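Local coordinates for RING finger protein unkempt homolog (Mus musculus, PDB 5ELH), which binds specific RNA sequences through clustered CCCH zinc fingers and represses translation, helping to establish and maintain the early morphology of cortical neurons, at residues A[37-42]-A[82-87]; A[88-93]-A[117-122]; A[96-101]-A[126-131]. One frame throughout, in Å; residues are numbered along the deposited sequence.

Contact 1. Residues A[37-42]-A[82-87]; sequences FVNQRR and RTTGDT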
loop_
_atom_site.group_PDB
_atom_site.type_symbol
_atom_site.label_atom_id
_atom_site.label_comp_id
_atom_site.label_asym_id
_atom_site.label_seq_id
_atom_site.Cartn_x
_atom_site.Cartn_y
_atom_site.Cartn_z
ATOM N N PHE A 37 5.188 -17.112 8.132
ATOM C CA PHE A 37 6.339 -17.935 7.774
ATOM C C PHE A 37 6.731 -17.653 6.348
ATOM O O PHE A 37 5.890 -17.313 5.524
ATOM C CB PHE A 37 6.032 -19.417 7.952
ATOM C CG PHE A 37 5.582 -19.757 9.336
ATOM C CD1 PHE A 37 6.483 -19.773 10.375
ATOM C CD2 PHE A 37 4.252 -20.025 9.593
ATOM C CE1 PHE A 37 6.068 -20.071 11.661
ATOM C CE2 PHE A 37 3.829 -20.327 10.877
ATOM C CZ PHE A 37 4.742 -20.349 11.910
ATOM N N VAL A 38 8.020 -17.787 6.067
ATOM C CA VAL A 38 8.539 -17.444 4.751
ATOM C C VAL A 38 7.809 -18.192 3.635
ATOM O O VAL A 38 7.583 -17.635 2.554
ATOM C CB VAL A 38 10.061 -17.695 4.685
ATOM C CG1 VAL A 38 10.576 -17.549 3.258
ATOM C CG2 VAL A 38 10.771 -16.728 5.603
ATOM N N ASN A 39 7.418 -19.438 3.887
ATOM C CA ASN A 39 6.710 -20.199 2.857
ATOM C C ASN A 39 5.289 -19.706 2.590
ATOM O O ASN A 39 4.639 -20.182 1.661
ATOM C CB ASN A 39 6.725 -21.704 3.138
ATOM C CG ASN A 39 6.042 -22.077 4.430
ATOM O OD1 ASN A 39 5.372 -21.265 5.061
ATOM N ND2 ASN A 39 6.216 -23.324 4.835
ATOM N N GLN A 40 4.821 -18.738 3.373
ATOM C CA GLN A 40 3.517 -18.115 3.120
ATOM C C GLN A 40 3.616 -16.851 2.273
ATOM O O GLN A 40 2.599 -16.331 1.798
ATOM C CB GLN A 40 2.831 -17.769 4.433
ATOM C CG GLN A 40 2.557 -18.954 5.308
ATOM C CD GLN A 40 2.117 -18.543 6.701
ATOM O OE1 GLN A 40 2.643 -17.592 7.280
ATOM N NE2 GLN A 40 1.136 -19.254 7.242
ATOM N N ARG A 41 4.834 -16.358 2.084
ATOM C CA ARG A 41 5.054 -15.105 1.390
ATOM C C ARG A 41 4.732 -15.277 -0.087
ATOM O O ARG A 41 5.144 -16.258 -0.695
ATOM C CB ARG A 41 6.513 -14.665 1.560
ATOM C CG ARG A 41 6.937 -13.481 0.696
ATOM C CD ARG A 41 8.399 -13.103 0.927
ATOM N NE ARG A 41 8.851 -12.087 -0.022
ATOM C CZ ARG A 41 9.423 -12.342 -1.200
ATOM N NH1 ARG A 41 9.641 -13.589 -1.602
ATOM N NH2 ARG A 41 9.783 -11.338 -1.987
ATOM N N ARG A 42 3.972 -14.343 -0.648
ATOM C CA ARG A 42 3.821 -14.280 -2.099
ATOM C C ARG A 42 4.498 -13.036 -2.670
ATOM O O ARG A 42 4.541 -11.978 -2.033
ATOM C CB ARG A 42 2.344 -14.335 -2.515
ATOM C CG ARG A 42 1.492 -13.222 -1.973
ATOM C CD ARG A 42 0.128 -13.216 -2.657
ATOM N NE ARG A 42 0.162 -12.574 -3.966
ATOM C CZ ARG A 42 -0.165 -11.304 -4.202
ATOM N NH1 ARG A 42 -0.550 -10.500 -3.215
ATOM N NH2 ARG A 42 -0.120 -10.839 -5.438
ATOM N N ARG A 82 4.643 -22.424 -5.606
ATOM C CA ARG A 82 3.550 -23.033 -4.871
ATOM C C ARG A 82 3.690 -22.680 -3.394
ATOM O O ARG A 82 4.088 -23.489 -2.570
ATOM C CB ARG A 82 3.543 -24.542 -5.083
ATOM C CG ARG A 82 2.161 -25.160 -4.953
ATOM C CD ARG A 82 2.211 -26.663 -5.131
ATOM N NE ARG A 82 2.880 -27.072 -6.367
ATOM C CZ ARG A 82 2.274 -27.240 -7.538
ATOM N NH1 ARG A 82 0.969 -27.022 -7.667
ATOM N NH2 ARG A 82 2.981 -27.624 -8.591
ATOM N N THR A 83 3.386 -21.430 -3.082
ATOM C CA THR A 83 3.408 -20.949 -1.715
ATOM C C THR A 83 2.283 -21.630 -0.950
ATOM O O THR A 83 1.424 -22.268 -1.551
ATOM C CB THR A 83 3.214 -19.433 -1.693
ATOM O OG1 THR A 83 1.959 -19.103 -2.310
ATOM C CG2 THR A 83 4.334 -18.755 -2.460
ATOM N N THR A 84 2.288 -21.515 0.373
ATOM C CA THR A 84 1.222 -22.100 1.164
ATOM C C THR A 84 -0.106 -21.489 0.729
ATOM O O THR A 84 -0.238 -20.271 0.629
ATOM C CB THR A 84 1.433 -21.877 2.676
ATOM O OG1 THR A 84 2.744 -22.317 3.050
ATOM C CG2 THR A 84 0.401 -22.659 3.482
ATOM N N GLY A 85 -1.073 -22.348 0.441
ATOM C CA GLY A 85 -2.391 -21.905 0.028
ATOM C C GLY A 85 -2.448 -21.514 -1.437
ATOM O O GLY A 85 -3.475 -21.019 -1.902
ATOM N N ASP A 86 -1.344 -21.731 -2.151
ATOM C CA ASP A 86 -1.263 -21.466 -3.586
ATOM C C ASP A 86 -1.560 -20.004 -3.867
ATOM O O ASP A 86 -2.221 -19.657 -4.859
ATOM C CB ASP A 86 -2.245 -22.366 -4.339
ATOM C CG ASP A 86 -1.859 -22.587 -5.792
ATOM O OD1 ASP A 86 -0.701 -22.286 -6.185
ATOM O OD2 ASP A 86 -2.727 -23.090 -6.544
ATOM N N THR A 87 -1.041 -19.142 -2.999
ATOM C CA THR A 87 -1.413 -17.735 -3.026
ATOM C C THR A 87 -0.802 -16.920 -4.167
ATOM O O THR A 87 -1.340 -15.871 -4.505
ATOM C CB THR A 87 -1.107 -17.034 -1.687
ATOM O OG1 THR A 87 0.276 -17.191 -1.362
ATOM C CG2 THR A 87 -1.970 -17.620 -0.565
HETATM O O HOH W 1 0.349 -17.525 1.430
#

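Contact 2. Residues A[88-93]-A[117-122]; sequences ERRYHL and HCAFAH. With ZN (zinc ion), chain F.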
loop_
_atom_site.group_PDB
_atom_site.type_symbol
_atom_site.label_atom_id
_atom_site.label_comp_id
_atom_site.label_asym_id
_atom_site.label_seq_id
_atom_site.Cartn_x
_atom_site.Cartn_y
_atom_site.Cartn_z
ATOM N N GLU A 88 0.306 -17.361 -4.763
ATOM C CA GLU A 88 0.843 -16.602 -5.887
ATOM C C GLU A 88 -0.099 -16.704 -7.087
ATOM O O GLU A 88 -0.303 -15.731 -7.806
ATOM C CB GLU A 88 2.275 -17.027 -6.257
ATOM C CG GLU A 88 3.321 -16.422 -5.325
ATOM C CD GLU A 88 4.735 -16.428 -5.904
ATOM O OE1 GLU A 88 4.969 -17.054 -6.966
ATOM O OE2 GLU A 88 5.606 -15.778 -5.293
ATOM N N ARG A 89 -0.684 -17.877 -7.294
ATOM C CA ARG A 89 -1.609 -18.070 -8.409
ATOM C C ARG A 89 -2.949 -17.402 -8.122
ATOM O O ARG A 89 -3.510 -16.717 -8.970
ATOM C CB ARG A 89 -1.817 -19.564 -8.660
ATOM C CG ARG A 89 -2.897 -19.877 -9.673
ATOM C CD ARG A 89 -2.408 -20.597 -10.896
ATOM N NE ARG A 89 -2.935 -21.949 -10.948
ATOM C CZ ARG A 89 -3.327 -22.573 -12.054
ATOM N NH1 ARG A 89 -3.241 -21.986 -13.238
ATOM N NH2 ARG A 89 -3.814 -23.802 -11.967
ATOM N N ARG A 90 -3.452 -17.604 -6.914
ATOM C CA ARG A 90 -4.790 -17.152 -6.563
ATOM C C ARG A 90 -4.919 -15.628 -6.511
ATOM O O ARG A 90 -6.002 -15.086 -6.727
ATOM C CB ARG A 90 -5.202 -17.783 -5.230
ATOM C CG ARG A 90 -5.620 -19.248 -5.361
ATOM C CD ARG A 90 -5.759 -19.960 -4.014
ATOM N NE ARG A 90 -6.574 -19.225 -3.044
ATOM C CZ ARG A 90 -7.893 -19.350 -2.904
ATOM N NH1 ARG A 90 -8.583 -20.177 -3.684
ATOM N NH2 ARG A 90 -8.531 -18.635 -1.982
ATOM N N TYR A 91 -3.821 -14.938 -6.219
ATOM C CA TYR A 91 -3.830 -13.480 -6.127
ATOM C C TYR A 91 -3.075 -12.845 -7.293
ATOM O O TYR A 91 -2.714 -11.668 -7.257
ATOM C CB TYR A 91 -3.296 -13.027 -4.768
ATOM C CG TYR A 91 -4.209 -13.522 -3.668
ATOM C CD1 TYR A 91 -4.008 -14.766 -3.087
ATOM C CD2 TYR A 91 -5.314 -12.785 -3.272
ATOM C CE1 TYR A 91 -4.846 -15.243 -2.114
ATOM C CE2 TYR A 91 -6.159 -13.251 -2.303
ATOM C CZ TYR A 91 -5.926 -14.487 -1.724
ATOM O OH TYR A 91 -6.765 -14.975 -0.747
ATOM N N HIS A 92 -2.885 -13.634 -8.338
ATOM C CA HIS A 92 -2.249 -13.168 -9.569
ATOM C C HIS A 92 -3.205 -12.269 -10.353
ATOM O O HIS A 92 -4.435 -12.462 -10.322
ATOM C CB HIS A 92 -1.855 -14.374 -10.423
ATOM C CG HIS A 92 -0.748 -14.109 -11.398
ATOM N ND1 HIS A 92 -0.909 -13.324 -12.522
ATOM C CD2 HIS A 92 0.529 -14.558 -11.434
ATOM C CE1 HIS A 92 0.230 -13.279 -13.192
ATOM N NE2 HIS A 92 1.114 -14.030 -12.561
ATOM N N LEU A 93 -2.634 -11.285 -11.041
ATOM C CA LEU A 93 -3.390 -10.378 -11.914
ATOM C C LEU A 93 -4.258 -11.124 -12.930
ATOM O O LEU A 93 -5.343 -10.675 -13.287
ATOM C CB LEU A 93 -2.432 -9.430 -12.646
ATOM C CG LEU A 93 -1.869 -8.292 -11.789
ATOM C CD1 LEU A 93 -0.623 -7.687 -12.429
ATOM C CD2 LEU A 93 -2.933 -7.232 -11.550
ATOM N N HIS A 117 -10.775 -13.354 2.857
ATOM C CA HIS A 117 -9.630 -13.327 1.953
ATOM C C HIS A 117 -9.848 -14.126 0.671
ATOM O O HIS A 117 -8.966 -14.157 -0.180
ATOM C CB HIS A 117 -8.362 -13.830 2.651
ATOM C CG HIS A 117 -7.936 -12.982 3.809
ATOM N ND1 HIS A 117 -8.129 -11.618 3.843
ATOM C CD2 HIS A 117 -7.342 -13.308 4.980
ATOM C CE1 HIS A 117 -7.665 -11.138 4.981
ATOM N NE2 HIS A 117 -7.186 -12.143 5.692
ATOM N N CYS A 118 -11.011 -14.757 0.533
ATOM C CA CYS A 118 -11.271 -15.642 -0.597
ATOM C C CYS A 118 -10.882 -14.987 -1.924
ATOM O O CYS A 118 -11.153 -13.810 -2.148
ATOM C CB CYS A 118 -12.736 -16.048 -0.643
ATOM S SG CYS A 118 -13.076 -17.152 -2.023
ATOM N N ALA A 119 -10.239 -15.764 -2.787
ATOM C CA ALA A 119 -9.686 -15.249 -4.037
ATOM C C ALA A 119 -10.659 -15.374 -5.210
ATOM O O ALA A 119 -10.352 -14.951 -6.323
ATOM C CB ALA A 119 -8.359 -15.958 -4.362
ATOM N N PHE A 120 -11.830 -15.950 -4.958
ATOM C CA PHE A 120 -12.877 -16.012 -5.975
ATOM C C PHE A 120 -13.914 -14.937 -5.682
ATOM O O PHE A 120 -14.014 -14.449 -4.550
ATOM C CB PHE A 120 -13.533 -17.398 -6.005
ATOM C CG PHE A 120 -12.674 -18.466 -6.632
ATOM C CD1 PHE A 120 -11.674 -19.090 -5.902
ATOM C CD2 PHE A 120 -12.869 -18.847 -7.951
ATOM C CE1 PHE A 120 -10.890 -20.072 -6.471
ATOM C CE2 PHE A 120 -12.083 -19.827 -8.528
ATOM C CZ PHE A 120 -11.093 -20.440 -7.785
ATOM N N ALA A 121 -14.685 -14.570 -6.702
ATOM C CA ALA A 121 -15.723 -13.557 -6.548
ATOM C C ALA A 121 -16.994 -14.150 -5.971
ATOM O O ALA A 121 -17.449 -15.216 -6.386
ATOM C CB ALA A 121 -16.019 -12.901 -7.874
ATOM N N HIS A 122 -17.562 -13.449 -5.000
ATOM C CA HIS A 122 -18.865 -13.799 -4.465
ATOM C C HIS A 122 -19.844 -12.749 -4.945
ATOM O O HIS A 122 -19.934 -11.664 -4.374
ATOM C CB HIS A 122 -18.808 -13.885 -2.941
ATOM C CG HIS A 122 -17.967 -15.021 -2.449
ATOM N ND1 HIS A 122 -18.510 -16.190 -1.962
ATOM C CD2 HIS A 122 -16.623 -15.185 -2.410
ATOM C CE1 HIS A 122 -17.536 -17.016 -1.623
ATOM N NE2 HIS A 122 -16.381 -16.433 -1.893
HETATM ZN ZN ZN F . -15.192 -18.093 -1.604
#

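Contact 3. Residues A[96-101]-A[126-131]; sequences YKTGIC and DLRSPV. With ZN (zinc ion), chain F.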
loop_
_atom_site.group_PDB
_atom_site.type_symbol
_atom_site.label_atom_id
_atom_site.label_comp_id
_atom_site.label_asym_id
_atom_site.label_seq_id
_atom_site.Cartn_x
_atom_site.Cartn_y
_atom_site.Cartn_z
ATOM N N TYR A 96 -7.070 -13.483 -10.025
ATOM C CA TYR A 96 -7.767 -12.993 -8.832
ATOM C C TYR A 96 -9.168 -12.457 -9.152
ATOM O O TYR A 96 -9.337 -11.589 -10.005
ATOM C CB TYR A 96 -6.932 -11.917 -8.136
ATOM C CG TYR A 96 -7.550 -11.340 -6.889
ATOM C CD1 TYR A 96 -7.741 -12.117 -5.752
ATOM C CD2 TYR A 96 -7.922 -10.009 -6.839
ATOM C CE1 TYR A 96 -8.305 -11.582 -4.607
ATOM C CE2 TYR A 96 -8.485 -9.465 -5.699
ATOM C CZ TYR A 96 -8.668 -10.253 -4.587
ATOM O OH TYR A 96 -9.224 -9.700 -3.467
ATOM N N LYS A 97 -10.160 -13.013 -8.459
ATOM C CA LYS A 97 -11.575 -12.625 -8.593
ATOM C C LYS A 97 -12.106 -12.625 -10.025
ATOM O O LYS A 97 -12.994 -11.831 -10.351
ATOM C CB LYS A 97 -11.818 -11.240 -7.981
ATOM C CG LYS A 97 -11.392 -11.104 -6.525
ATOM C CD LYS A 97 -12.507 -11.422 -5.592
ATOM C CE LYS A 97 -12.047 -11.328 -4.160
ATOM N NZ LYS A 97 -13.130 -11.757 -3.253
ATOM N N THR A 98 -11.597 -13.522 -10.868
ATOM C CA THR A 98 -12.048 -13.607 -12.262
ATOM C C THR A 98 -13.153 -14.635 -12.475
ATOM O O THR A 98 -13.758 -14.682 -13.545
ATOM C CB THR A 98 -10.882 -13.948 -13.211
ATOM O OG1 THR A 98 -10.315 -15.207 -12.846
ATOM C CG2 THR A 98 -9.822 -12.878 -13.134
ATOM N N GLY A 99 -13.404 -15.460 -11.460
ATOM C CA GLY A 99 -14.451 -16.461 -11.522
ATOM C C GLY A 99 -15.272 -16.464 -10.237
ATOM O O GLY A 99 -14.854 -15.883 -9.231
ATOM N N ILE A 100 -16.426 -17.119 -10.271
ATOM C CA ILE A 100 -17.326 -17.173 -9.118
ATOM C C ILE A 100 -16.975 -18.337 -8.181
ATOM O O ILE A 100 -16.833 -19.478 -8.621
ATOM C CB ILE A 100 -18.807 -17.320 -9.576
ATOM C CG1 ILE A 100 -19.215 -16.153 -10.481
ATOM C CG2 ILE A 100 -19.744 -17.416 -8.377
ATOM C CD1 ILE A 100 -19.212 -14.790 -9.799
ATOM N N CYS A 101 -16.846 -18.047 -6.888
ATOM C CA CYS A 101 -16.570 -19.084 -5.897
ATOM C C CYS A 101 -17.716 -20.078 -5.903
ATOM O O CYS A 101 -18.873 -19.685 -6.067
ATOM C CB CYS A 101 -16.439 -18.472 -4.496
ATOM S SG CYS A 101 -15.697 -19.575 -3.259
ATOM N N ASP A 126 -18.531 -8.562 -7.767
ATOM C CA ASP A 126 -17.212 -8.726 -7.170
ATOM C C ASP A 126 -16.216 -9.239 -8.198
ATOM O O ASP A 126 -15.056 -9.457 -7.875
ATOM C CB ASP A 126 -17.300 -9.699 -5.987
ATOM C CG ASP A 126 -16.069 -9.672 -5.089
ATOM O OD1 ASP A 126 -15.372 -8.636 -5.023
ATOM O OD2 ASP A 126 -15.804 -10.699 -4.427
ATOM N N LEU A 127 -16.663 -9.432 -9.440
ATOM C CA LEU A 127 -15.777 -9.931 -10.494
ATOM C C LEU A 127 -14.871 -8.835 -11.032
ATOM O O LEU A 127 -15.240 -7.664 -11.047
ATOM C CB LEU A 127 -16.590 -10.494 -11.657
ATOM C CG LEU A 127 -17.304 -11.818 -11.413
ATOM C CD1 LEU A 127 -18.371 -12.047 -12.478
ATOM C CD2 LEU A 127 -16.303 -12.959 -11.400
ATOM N N ARG A 128 -13.674 -9.219 -11.455
ATOM C CA ARG A 128 -12.846 -8.348 -12.273
ATOM C C ARG A 128 -12.474 -9.094 -13.539
ATOM O O ARG A 128 -12.517 -10.324 -13.582
ATOM C CB ARG A 128 -11.582 -7.905 -11.527
ATOM C CG ARG A 128 -10.737 -9.037 -10.995
ATOM C CD ARG A 128 -9.563 -8.505 -10.190
ATOM N NE ARG A 128 -8.488 -8.029 -11.053
ATOM C CZ ARG A 128 -7.549 -8.803 -11.598
ATOM N NH1 ARG A 128 -7.532 -10.111 -11.386
ATOM N NH2 ARG A 128 -6.629 -8.261 -12.381
ATOM N N SER A 129 -12.122 -8.345 -14.576
ATOM C CA SER A 129 -11.658 -8.946 -15.806
ATOM C C SER A 129 -10.226 -9.389 -15.577
ATOM O O SER A 129 -9.477 -8.725 -14.858
ATOM C CB SER A 129 -11.719 -7.938 -16.945
ATOM O OG SER A 129 -13.024 -7.399 -17.070
ATOM N N PRO A 130 -9.841 -10.526 -16.165
ATOM C CA PRO A 130 -8.431 -10.880 -16.056
ATOM C C PRO A 130 -7.505 -9.857 -16.711
ATOM O O PRO A 130 -7.938 -9.052 -17.539
ATOM C CB PRO A 130 -8.348 -12.237 -16.771
ATOM C CG PRO A 130 -9.649 -12.446 -17.432
ATOM C CD PRO A 130 -10.647 -11.608 -16.751
ATOM N N VAL A 131 -6.246 -9.863 -16.283
ATOM C CA VAL A 131 -5.161 -9.220 -17.024
ATOM C C VAL A 131 -4.405 -10.363 -17.688
ATOM O O VAL A 131 -4.057 -11.335 -17.029
ATOM C CB VAL A 131 -4.204 -8.445 -16.096
ATOM C CG1 VAL A 131 -2.913 -8.038 -16.831
ATOM C CG2 VAL A 131 -4.895 -7.221 -15.522
HETATM ZN ZN ZN F . -15.192 -18.093 -1.604
HETATM O O HOH W 2 -13.965 -8.629 -2.411
HETATM O O HOH W 3 -13.699 -12.290 -15.151
#

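Contact 1. Residues A[37-42]-A[82-87]
Thr83 meets the 37-42 segment through its methyl, CG2 lying 3.2 Å from Arg41 O. Its hydroxyl is turned the other way, OG1 between the backbone N and the carbonyl carbon (chi1 59°), and donates to Thr87 OG1 at 2.7 Å. Thr84 follows with the main bond across the interface: its N-H runs almost straight (174°) to Asn39 O, 3.0 Å from Thr84 N. Thr84 OG1 lies beside Asn39 O and OD1, where the geometry offers only weak bonds, and near Gln40 CG. Beyond CG, Gln40 OE1 is gripped by two backbone N-H groups, those of Phe37 (2.7 Å from Phe37 N) and His36. An alanine in place of Gln40 would probably leave both N-H groups without their acceptor and open a gap beside Thr84. Thr87 closes the walk by donating its hydroxyl proton to a water. That water donates in turn to Gln40 O and Thr84 O. Arg42 CB packs 3.7 Å from Thr87 OG1. The Arg42 guanidinium continues to Phe11 O and Leu8 O. The contact thus joins two loops, one running into helix 87-90 at Thr87 and the other tied by Arg42 to the end of helix 3-10.

Contact 2. Residues A[88-93]-A[117-122]
Tyr91 and Arg90, at the end of helix 87-90, both pack against the methyl of Ala119 in a CCCH zinc finger, an example of a finger whose 117-122 loop, without helix or strand, is held by side chains from a helix end. The single hydrogen bond between the segments runs from Tyr91 OH to His117 O, which lies at the edge of the phenol ring and near its plane; at 2.4 Å between Tyr91 OH and His117 O it is very short, and its exact length is doubtful. The His117 ring itself leads elsewhere, to Tyr7 OH and Thr31 O.

Packing over flat groups centres on the methyl of Ala119. It makes a CH-pi contact over the Tyr91 face, with CB 4.2 Å from the centroid of the Tyr91 ring and 22° off the normal, displaced toward the rim. The same CB lies over one face of the Arg90 guanidinium, 3.7 Å from Arg90 CZ.

The charged group also meets an aromatic side chain. Arg90 NH1 lies at the edge of the Phe120 ring, 3.6 Å from Phe120 CE1, with the two planes 52° apart. Arg90 and Phe120 cross at about a right angle.

Metal binding completes the account. Cys118 SG at 2.4 Å and His122 NE2 at 2.1 Å hold the zinc ion together with Cys101 and Cys111. A second-shell bond supports this sulfur and would probably temper its negative charge: the N-H of Phe120 points at 163° to Cys118 SG, 3.4 Å from Phe120 N.

Contact 3. Residues A[96-101]-A[126-131]
Arg128, Lys97 and Leu127 carry most of this contact, which lays the segment after the last zinc ligand of a CCCH finger back over the segment that leads to the first, Cys101. Arg128 grips with both backbone and side chain. Its N-H bonds to Lys97 O, 2.9 Å from Arg128 N, and its NH1 bonds to Tyr96 O at 2.7 Å. The second bond is well formed: NH1 lies in the carbonyl plane on a lone pair, and the oxygen lies in the guanidinium plane. The other terminal nitrogen, NH2, bonds to Leu93 O, so the guanidinium bridges two carbonyls, and with the backbone N-H the residue holds three.

Lys97 crosses Asp126 obliquely, its side chain bent at chi2, and CG rests over the centre of its neighbour Tyr96's ring. The ammonium forms a salt bridge, with NZ 3.1 Å from Asp126 OD2 on the syn side of the carboxylate. Phe120 O and Cys118 O also accept bonds from NZ, which ties the charge to the zinc-binding loop, while Asp126 OD1 bonds to His4 of helix 3-10.

Leu127 supplies the apolar part. Its CD2 lies against the backbone of Thr98 and Gly99 and meets Ile100 CD1 at 3.8 Å, the two side chains crossing at about a right angle. Nearby, Thr98 CG2 packs 3.8 Å from Pro130 CA. A water donates to Thr98 O and Arg128 O, bridging the backbones, and Cys101 SG binds the zinc ion at 2.3 Å.

Overall arrangement
Along the chain contact 1 closes before contacts 2 and 3 open, and the segments of these two alternate. The centres of contacts 1 and 2 lie about 13 Å apart, linked by helix 87-90, which starts in 82-87 and continues into 88-93. Contacts 2 and 3, centres about 8 Å apart, share one zinc ion and interlock through a probable hydrogen bond from Ala121 N to Gly99 O. Contacts 1 and 3, centres about 21 Å apart across the chain's centre, do not touch. Contact 1 ties the segments following the first two zinc sites, contact 2 seats helix 87-90 on the third finger and contact 3 closes that finger on itself, consistent with fingers acting together on RNA.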